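Arylesterase (Sulfolobus solfataricus, PDB 5L2P) hydrolyses aromatic esters and aryl dialkyl phosphates such as paraoxon, with a broad substrate range that extends to p-nitrophenyl fatty acid esters. Local coordinates at residues Pro5-Arg8 with Asn9-Val13; Arg291-Thr294 with Val295-Ala299. All coordinates share one frame; numbering follows the deposited sequence.

Interactions 1 and 2 share an i to i+4 ladder of backbone bonds, but on helices in unlike surroundings of this alpha/beta hydrolase. Interaction 1, on the N-terminal helix 5-17, lies toward the periphery of the chain and is only partly buried: V7 and L11 face inward, while R8, N9 and Q12 put polar chains on the exposed side. Interaction 2, on the last helix, 287-305, is a buried contact in which V293, M296 and I297 pack against strands of the central sheet, and Q292, V295, M296 and A299 meet a second subunit. The two belong to separate helices and do not touch, their nearest atoms being about 8 Å apart and their centres about 23 Å.

Interaction 1. Residues Pro5-Arg8 with Asn9-Val13; sequences PEVR and NFLQV
R8 and Q12 stand one helical turn apart and meet on the exposed side of helix 5-17, where the methylene CG of R8 comes within 4.0 Å of Q12 NE2. The contact is made by the root of the arginine and the end of the glutamine: with CG anti to the backbone N (chi1 -170°) and the chain extended as far as NE, R8 carries its guanidinium away from the amide, and the two planes are 81° apart. Beneath them the backbone N of Q12 donates to R8 O at 3.2 Å.

N9 closes the first turn. Its backbone N donates to P5 O over 3.0 Å, and chi1 of -69° keeps the N9 side chain beside that same carbonyl. F10 N to E6 O continues the ladder.

On the apolar side V7 carries the contact. V7 O accepts from L11 N at 3.1 Å, and V7 CG1 approaches L11 CD1 at 4.4 Å. This is i to i+4 packing on the N-terminal helix, near the active site: the side chain of L11 is about 9 Å from that of H281, which is probably catalytic. Here the helix turns to the body of the hydrolase, V7 lying on S286 and on N279 and V280 of strand 279-280, L11 on L3 and F203, and F10 on L284, while E6 forms a salt bridge with R288 just inside helix 287-305.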
# COMPACT_ATOMS: atom_id res chain seq x y z
N PRO A 5 -8.99 8.55 17.60
CA PRO A 5 -8.51 9.04 18.91
C PRO A 5 -8.89 8.19 20.13
O PRO A 5 -8.08 8.02 21.02
CB PRO A 5 -9.14 10.44 19.03
CG PRO A 5 -9.25 10.89 17.61
CD PRO A 5 -9.61 9.64 16.81
N GLU A 6 -10.11 7.66 20.17
CA GLU A 6 -10.53 6.75 21.25
C GLU A 6 -9.69 5.48 21.26
O GLU A 6 -9.37 4.96 22.32
CB GLU A 6 -12.05 6.42 21.21
CG GLU A 6 -12.57 5.79 19.91
CD GLU A 6 -14.09 5.59 19.84
OE1 GLU A 6 -14.75 5.48 20.92
OE2 GLU A 6 -14.63 5.54 18.69
N VAL A 7 -9.33 4.99 20.08
CA VAL A 7 -8.49 3.79 19.98
C VAL A 7 -7.06 4.09 20.42
O VAL A 7 -6.43 3.30 21.09
CB VAL A 7 -8.51 3.22 18.55
CG1 VAL A 7 -7.53 2.03 18.43
CG2 VAL A 7 -9.93 2.79 18.19
N ARG A 8 -6.56 5.24 20.00
CA ARG A 8 -5.21 5.67 20.38
C ARG A 8 -5.10 5.81 21.93
O ARG A 8 -4.12 5.38 22.52
CB ARG A 8 -4.93 7.01 19.74
CG ARG A 8 -3.50 7.51 19.83
CD ARG A 8 -3.52 8.95 19.37
NE ARG A 8 -2.22 9.60 19.19
CZ ARG A 8 -1.56 9.70 18.03
NH1 ARG A 8 -2.01 9.13 16.91
NH2 ARG A 8 -0.40 10.35 18.00
N ASN A 9 -6.10 6.42 22.55
CA ASN A 9 -6.16 6.57 23.98
C ASN A 9 -6.21 5.19 24.70
O ASN A 9 -5.53 4.98 25.72
CB ASN A 9 -7.37 7.45 24.37
CG ASN A 9 -7.20 8.91 23.96
OD1 ASN A 9 -6.18 9.29 23.37
ND2 ASN A 9 -8.21 9.74 24.29
N PHE A 10 -6.97 4.27 24.13
CA PHE A 10 -7.03 2.91 24.65
C PHE A 10 -5.65 2.24 24.66
O PHE A 10 -5.28 1.55 25.63
CB PHE A 10 -8.06 2.07 23.86
CG PHE A 10 -7.99 0.59 24.14
CD1 PHE A 10 -8.56 0.07 25.29
CD2 PHE A 10 -7.31 -0.26 23.28
CE1 PHE A 10 -8.48 -1.30 25.57
CE2 PHE A 10 -7.20 -1.62 23.55
CZ PHE A 10 -7.79 -2.14 24.70
N LEU A 11 -4.88 2.42 23.59
CA LEU A 11 -3.57 1.79 23.46
C LEU A 11 -2.61 2.33 24.49
O LEU A 11 -1.86 1.58 25.06
CB LEU A 11 -3.01 2.00 22.02
CG LEU A 11 -3.75 1.26 20.90
CD1 LEU A 11 -3.27 1.72 19.55
CD2 LEU A 11 -3.57 -0.24 21.02
N GLN A 12 -2.65 3.63 24.74
CA GLN A 12 -1.83 4.26 25.79
C GLN A 12 -2.11 3.64 27.17
O GLN A 12 -1.18 3.30 27.90
CB GLN A 12 -2.06 5.77 25.85
CG GLN A 12 -1.49 6.47 24.62
CD GLN A 12 -2.03 7.88 24.38
OE1 GLN A 12 -2.82 8.41 25.16
NE2 GLN A 12 -1.61 8.47 23.26
N VAL A 13 -3.38 3.48 27.50
CA VAL A 13 -3.78 2.92 28.78
C VAL A 13 -3.41 1.42 28.83
O VAL A 13 -2.96 0.93 29.87
CB VAL A 13 -5.30 3.11 29.04
CG1 VAL A 13 -5.77 2.30 30.23
CG2 VAL A 13 -5.62 4.57 29.22

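Interaction 2. Residues Arg291-Thr294 with Val295-Ala299; sequences RQVT and VMIGA
V293 overlaps both M296 and I297 one turn on, its two methyls divided between them, on the C-terminal helix of the alpha/beta hydrolase fold. CG1 of V293 lies 3.8 Å from CD1 of I297, and CG2 of V293 is 4.0 Å from CE of M296. The methionine reaches this place by a bend at its last torsion (chi3 -66°), turning the methyl back over the preceding turn until M296 CE sits 3.6 Å from V293 CA. A glycine in place of M296 would probably leave the CG2 methyl of V293 without this partner and open a gap beside F274 of strand 271-276. V293 and I297 also press on the sheet, at V276 and at V180 and V182 respectively, whereas T294 faces helix 95-105. V295 and M296 meet A299 and L300 of a second subunit. Within its own chain R291 forms a salt bridge with D45.

Four backbone bonds underlie this packing, from V295 N to R291 O through G298 N to T294 O. CG1 of I297 lies anti to its carbonyl carbon (chi1 -74°), which turns the ethyl branch toward V293; I297 N donates to V293 O at 3.0 Å, 163° at the hydrogen.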
# COMPACT_ATOMS: atom_id res chain seq x y z
N ARG A 291 -19.78 -2.23 17.60
CA ARG A 291 -21.22 -2.37 17.50
C ARG A 291 -21.70 -2.25 16.05
O ARG A 291 -22.50 -3.06 15.56
CB ARG A 291 -21.93 -1.32 18.39
CG ARG A 291 -23.43 -1.37 18.27
CD ARG A 291 -24.04 -0.28 19.08
NE ARG A 291 -23.90 -0.59 20.50
CZ ARG A 291 -24.72 -1.41 21.18
NH1 ARG A 291 -25.74 -2.01 20.57
NH2 ARG A 291 -24.52 -1.62 22.47
N GLN A 292 -21.22 -1.21 15.37
CA GLN A 292 -21.60 -0.92 13.98
C GLN A 292 -21.28 -2.05 13.04
O GLN A 292 -22.12 -2.41 12.21
CB GLN A 292 -20.93 0.36 13.50
CG GLN A 292 -21.56 1.62 14.11
CD GLN A 292 -20.89 2.87 13.65
OE1 GLN A 292 -19.66 3.01 13.73
NE2 GLN A 292 -21.69 3.80 13.15
N VAL A 293 -20.10 -2.64 13.20
CA VAL A 293 -19.72 -3.80 12.38
C VAL A 293 -20.66 -4.96 12.60
O VAL A 293 -21.08 -5.62 11.62
CB VAL A 293 -18.24 -4.20 12.61
CG1 VAL A 293 -17.88 -5.52 11.95
CG2 VAL A 293 -17.31 -3.11 12.09
N THR A 294 -20.99 -5.25 13.88
CA THR A 294 -21.90 -6.37 14.23
C THR A 294 -23.30 -6.15 13.65
O THR A 294 -23.94 -7.08 13.17
CB THR A 294 -22.01 -6.58 15.76
OG1 THR A 294 -20.69 -6.59 16.32
CG2 THR A 294 -22.62 -7.90 16.08
N VAL A 295 -23.78 -4.90 13.73
CA VAL A 295 -25.08 -4.54 13.18
C VAL A 295 -25.12 -4.67 11.64
O VAL A 295 -26.11 -5.16 11.09
CB VAL A 295 -25.48 -3.11 13.61
CG1 VAL A 295 -26.62 -2.54 12.79
CG2 VAL A 295 -25.88 -3.11 15.06
N MET A 296 -24.06 -4.21 10.98
CA MET A 296 -23.94 -4.38 9.50
C MET A 296 -24.00 -5.85 9.09
O MET A 296 -24.73 -6.25 8.16
CB MET A 296 -22.62 -3.77 8.98
CG MET A 296 -22.62 -2.27 9.04
SD MET A 296 -21.24 -1.48 8.22
CE MET A 296 -19.90 -2.03 9.22
N ILE A 297 -23.21 -6.67 9.79
CA ILE A 297 -23.17 -8.08 9.51
C ILE A 297 -24.53 -8.70 9.72
O ILE A 297 -24.95 -9.52 8.92
CB ILE A 297 -22.11 -8.77 10.38
CG1 ILE A 297 -20.70 -8.43 9.88
CG2 ILE A 297 -22.31 -10.28 10.42
CD1 ILE A 297 -19.57 -8.79 10.86
N GLY A 298 -25.21 -8.33 10.81
CA GLY A 298 -26.55 -8.84 11.11
C GLY A 298 -27.57 -8.52 10.02
O GLY A 298 -28.38 -9.37 9.65
N ALA A 299 -27.52 -7.30 9.52
CA ALA A 299 -28.39 -6.88 8.42
C ALA A 299 -28.20 -7.75 7.16
O ALA A 299 -29.16 -8.10 6.48
CB ALA A 299 -28.16 -5.42 8.08